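Local coordinates for vibralactone Cyclase (Boreostereum vibrans, PDB 6KD0), which probably catalyses the cyclization that forms the fused bicyclic beta-lactone of vibralactone, using an alpha/beta hydrolase fold, at residues Gly203-Tyr208 with Pro272-Ser277. Residues are numbered along the deposited sequence; the frame is centred on the assembly and turned at random.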
ATOM      1  N   GLY A 203       3.518 -11.828   6.885  1.00 21.69           N
ATOM      2  CA  GLY A 203       3.251 -10.514   7.425  1.00 21.22           C
ATOM      3  C   GLY A 203       2.651  -9.621   6.363  1.00 20.41           C
ATOM      4  O   GLY A 203       2.741  -9.895   5.162  1.00 19.10           O
ATOM      5  N   GLN A 204       2.037  -8.543   6.831  1.00 20.08           N
ATOM      6  CA  GLN A 204       1.415  -7.596   5.928  1.00 18.41           C
ATOM      7  C   GLN A 204       1.513  -6.185   6.479  1.00 17.65           C
ATOM      8  O   GLN A 204       1.217  -5.952   7.651  1.00 18.68           O
ATOM      9  CB  GLN A 204      -0.054  -7.941   5.693  1.00 18.71           C
ATOM     10  CG  GLN A 204      -0.767  -6.896   4.871  1.00 16.73           C
ATOM     11  CD  GLN A 204      -2.014  -7.454   4.252  1.00 20.38           C
ATOM     12  OE1 GLN A 204      -2.708  -8.258   4.873  1.00 22.73           O
ATOM     13  NE2 GLN A 204      -2.299  -7.058   3.017  1.00 20.35           N
ATOM     14  N   LEU A 205       1.896  -5.242   5.624  1.00 17.54           N
ATOM     15  CA  LEU A 205       1.942  -3.829   5.976  1.00 16.22           C
ATOM     16  C   LEU A 205       1.047  -3.076   5.013  1.00 18.52           C
ATOM     17  O   LEU A 205       1.139  -3.285   3.800  1.00 19.33           O
ATOM     18  CB  LEU A 205       3.369  -3.276   5.892  1.00 19.56           C
ATOM     19  CG  LEU A 205       3.561  -1.832   6.380  1.00 18.77           C
ATOM     20  CD1 LEU A 205       4.943  -1.678   6.999  1.00 17.89           C
ATOM     21  CD2 LEU A 205       3.377  -0.815   5.256  1.00 22.11           C
ATOM     22  N   VAL A 206       0.193  -2.194   5.535  1.00 17.54           N
ATOM     23  CA  VAL A 206      -0.579  -1.334   4.642  1.00 16.65           C
ATOM     24  C   VAL A 206      -0.554   0.098   5.154  1.00 20.26           C
ATOM     25  O   VAL A 206      -0.440   0.362   6.357  1.00 20.07           O
ATOM     26  CB  VAL A 206      -2.038  -1.823   4.439  1.00 15.15           C
ATOM     27  CG1 VAL A 206      -2.056  -3.210   3.813  1.00 18.31           C
ATOM     28  CG2 VAL A 206      -2.790  -1.815   5.744  1.00 17.63           C
ATOM     29  N   GLN A 207      -0.660   1.035   4.220  1.00 20.39           N
ATOM     30  CA  GLN A 207      -0.720   2.452   4.551  1.00 19.41           C
ATOM     31  C   GLN A 207      -2.033   3.004   4.023  1.00 20.64           C
ATOM     32  O   GLN A 207      -2.277   2.960   2.813  1.00 16.98           O
ATOM     33  CB  GLN A 207       0.466   3.215   3.948  1.00 20.31           C
ATOM     34  CG  GLN A 207       1.835   2.591   4.224  1.00 20.60           C
ATOM     35  CD  GLN A 207       2.936   3.156   3.334  1.00 21.81           C
ATOM     36  OE1 GLN A 207       2.734   3.364   2.136  1.00 23.43           O
ATOM     37  NE2 GLN A 207       4.117   3.388   3.909  1.00 22.34           N
ATOM     38  N   TYR A 208      -2.865   3.527   4.931  1.00 17.55           N
ATOM     39  CA  TYR A 208      -4.105   4.259   4.666  1.00 19.62           C
ATOM     40  C   TYR A 208      -4.899   3.720   3.472  1.00 16.04           C
ATOM     41  O   TYR A 208      -5.192   4.483   2.551  1.00 18.75           O
ATOM     42  CB  TYR A 208      -3.787   5.766   4.495  1.00 19.34           C
ATOM     43  CG  TYR A 208      -2.544   6.150   3.681  1.00 19.69           C
ATOM     44  CD1 TYR A 208      -2.570   6.173   2.294  1.00 21.25           C
ATOM     45  CD2 TYR A 208      -1.345   6.517   4.307  1.00 24.63           C
ATOM     46  CE1 TYR A 208      -1.455   6.528   1.544  1.00 22.89           C
ATOM     47  CE2 TYR A 208      -0.215   6.865   3.559  1.00 22.96           C
ATOM     48  CZ  TYR A 208      -0.280   6.875   2.181  1.00 24.47           C
ATOM     49  OH  TYR A 208       0.815   7.210   1.398  1.00 25.93           O
ATOM     50  N   PRO A 272       0.172 -11.318  10.409  1.00 24.15           N
ATOM     51  CA  PRO A 272       0.305 -10.174  11.309  1.00 20.21           C
ATOM     52  C   PRO A 272       0.311  -8.888  10.498  1.00 18.73           C
ATOM     53  O   PRO A 272       0.875  -8.829   9.408  1.00 20.78           O
ATOM     54  CB  PRO A 272       1.644 -10.415  12.014  1.00 26.79           C
ATOM     55  CG  PRO A 272       1.958 -11.862  11.804  1.00 30.60           C
ATOM     56  CD  PRO A 272       1.240 -12.321  10.570  1.00 23.74           C
ATOM     57  N   LEU A 273      -0.355  -7.866  11.024  1.00 22.04           N
ATOM     58  CA  LEU A 273      -0.698  -6.674  10.263  1.00 20.37           C
ATOM     59  C   LEU A 273      -0.118  -5.435  10.924  1.00 19.98           C
ATOM     60  O   LEU A 273      -0.436  -5.145  12.079  1.00 23.76           O
ATOM     61  CB  LEU A 273      -2.214  -6.537  10.143  1.00 20.35           C
ATOM     62  CG  LEU A 273      -2.710  -5.229   9.536  1.00 21.71           C
ATOM     63  CD1 LEU A 273      -2.244  -5.093   8.092  1.00 20.82           C
ATOM     64  CD2 LEU A 273      -4.226  -5.181   9.618  1.00 22.75           C
ATOM     65  N   PHE A 274       0.677  -4.678  10.165  1.00 20.88           N
ATOM     66  CA  PHE A 274       1.185  -3.370  10.561  1.00 20.76           C
ATOM     67  C   PHE A 274       0.434  -2.332   9.735  1.00 19.41           C
ATOM     68  O   PHE A 274       0.573  -2.291   8.505  1.00 20.37           O
ATOM     69  CB  PHE A 274       2.698  -3.280  10.346  1.00 22.34           C
ATOM     70  CG  PHE A 274       3.340  -2.028  10.918  1.00 22.04           C
ATOM     71  CD1 PHE A 274       3.400  -0.856  10.182  1.00 21.44           C
ATOM     72  CD2 PHE A 274       3.935  -2.052  12.170  1.00 23.45           C
ATOM     73  CE1 PHE A 274       4.005   0.279  10.702  1.00 22.19           C
ATOM     74  CE2 PHE A 274       4.540  -0.920  12.701  1.00 24.89           C
ATOM     75  CZ  PHE A 274       4.576   0.250  11.961  1.00 26.50           C
ATOM     76  N   PHE A 275      -0.353  -1.500  10.412  1.00 18.81           N
ATOM     77  CA  PHE A 275      -1.292  -0.589   9.780  1.00 22.77           C
ATOM     78  C   PHE A 275      -0.855   0.843  10.046  1.00 21.51           C
ATOM     79  O   PHE A 275      -0.568   1.207  11.193  1.00 24.65           O
ATOM     80  CB  PHE A 275      -2.703  -0.835  10.323  1.00 20.16           C
ATOM     81  CG  PHE A 275      -3.787  -0.295   9.455  1.00 21.83           C
ATOM     82  CD1 PHE A 275      -4.058   1.061   9.429  1.00 24.59           C
ATOM     83  CD2 PHE A 275      -4.546  -1.154   8.660  1.00 20.73           C
ATOM     84  CE1 PHE A 275      -5.067   1.565   8.617  1.00 24.73           C
ATOM     85  CE2 PHE A 275      -5.558  -0.649   7.851  1.00 20.40           C
ATOM     86  CZ  PHE A 275      -5.809   0.703   7.836  1.00 20.97           C
ATOM     87  N   MET A 276      -0.783   1.652   8.993  1.00 19.57           N
ATOM     88  CA  MET A 276      -0.364   3.039   9.119  1.00 22.09           C
ATOM     89  C   MET A 276      -1.490   3.931   8.630  1.00 22.46           C
ATOM     90  O   MET A 276      -2.000   3.731   7.528  1.00 19.57           O
ATOM     91  CB  MET A 276       0.912   3.298   8.319  1.00 18.11           C
ATOM     92  CG  MET A 276       2.006   2.338   8.667  1.00 20.00           C
ATOM     93  SD  MET A 276       3.518   2.711   7.787  1.00 20.31           S
ATOM     94  CE  MET A 276       4.077   4.151   8.700  1.00 21.82           C
ATOM     95  N   SER A 277      -1.859   4.921   9.435  1.00 19.05           N
ATOM     96  CA  SER A 277      -3.010   5.766   9.163  1.00 20.16           C
ATOM     97  C   SER A 277      -2.605   7.232   9.183  1.00 21.86           C
ATOM     98  O   SER A 277      -1.748   7.641   9.971  1.00 21.23           O
ATOM     99  CB  SER A 277      -4.119   5.522  10.188  1.00 21.19           C
ATOM    100  OG  SER A 277      -5.329   6.198   9.833  1.00 24.63           O
TER
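Strands 203-207 and 273-277 run parallel, only 8° apart, and five main-chain hydrogen bonds lace them together. On strand 273-277, Phe274 and Met276 bond to this neighbour through both N-H and C=O, whereas Leu273 and Phe275 make none of these bonds; Phe274 N reaches Gln204 O at 2.9 Å in a nearly straight bond (169°). The ladder runs on past the strand end, where Met276 O accepts from Tyr208 N at 2.7 Å.

Packing is tightest on the face of Val206 and Phe275. Val206 CG2, wedged between N and C of its own backbone, meets the Phe275 ring obliquely, 3.5 Å from its CD2. A short, beta-branched side chain suits an extended strand and holds CG2 rigidly against the ring, with Ser183 and Leu184 of helix 178-192 packed on it. Beside them, Leu273 CD1 lies 3.6 Å from Gln204 O.

On the other face, Leu205 and Phe274, bulky apolar groups suited to a buried sheet, point the same way, so that Leu205 CD1 comes within 3.6 Å of Phe274 CD1; Trp336 of helix 321-338 packs on Phe274. Met276, flexible and bent near its end, brings SD to the edge of the Phe274 ring, in its plane, and to 3.9 Å from Gln207 CG. The buried amide of Gln207 needs polar partners, and its OE1 accepts a hydrogen bond from Gln176.

Contact is looser at the ends: partly exposed Pro272 touches Gly203 CA with CD at 4.1 Å, and the Ser277 side chain points away. Tyr208, with positive phi (37°), leaves the strand and sets its ring against His311 and Ser177, members of a likely Ser-His-Asp triad. Such adjacent parallel strands, with helices on both faces and catalytic residues near their C-terminal ends, are characteristic of the alpha/beta hydrolase fold.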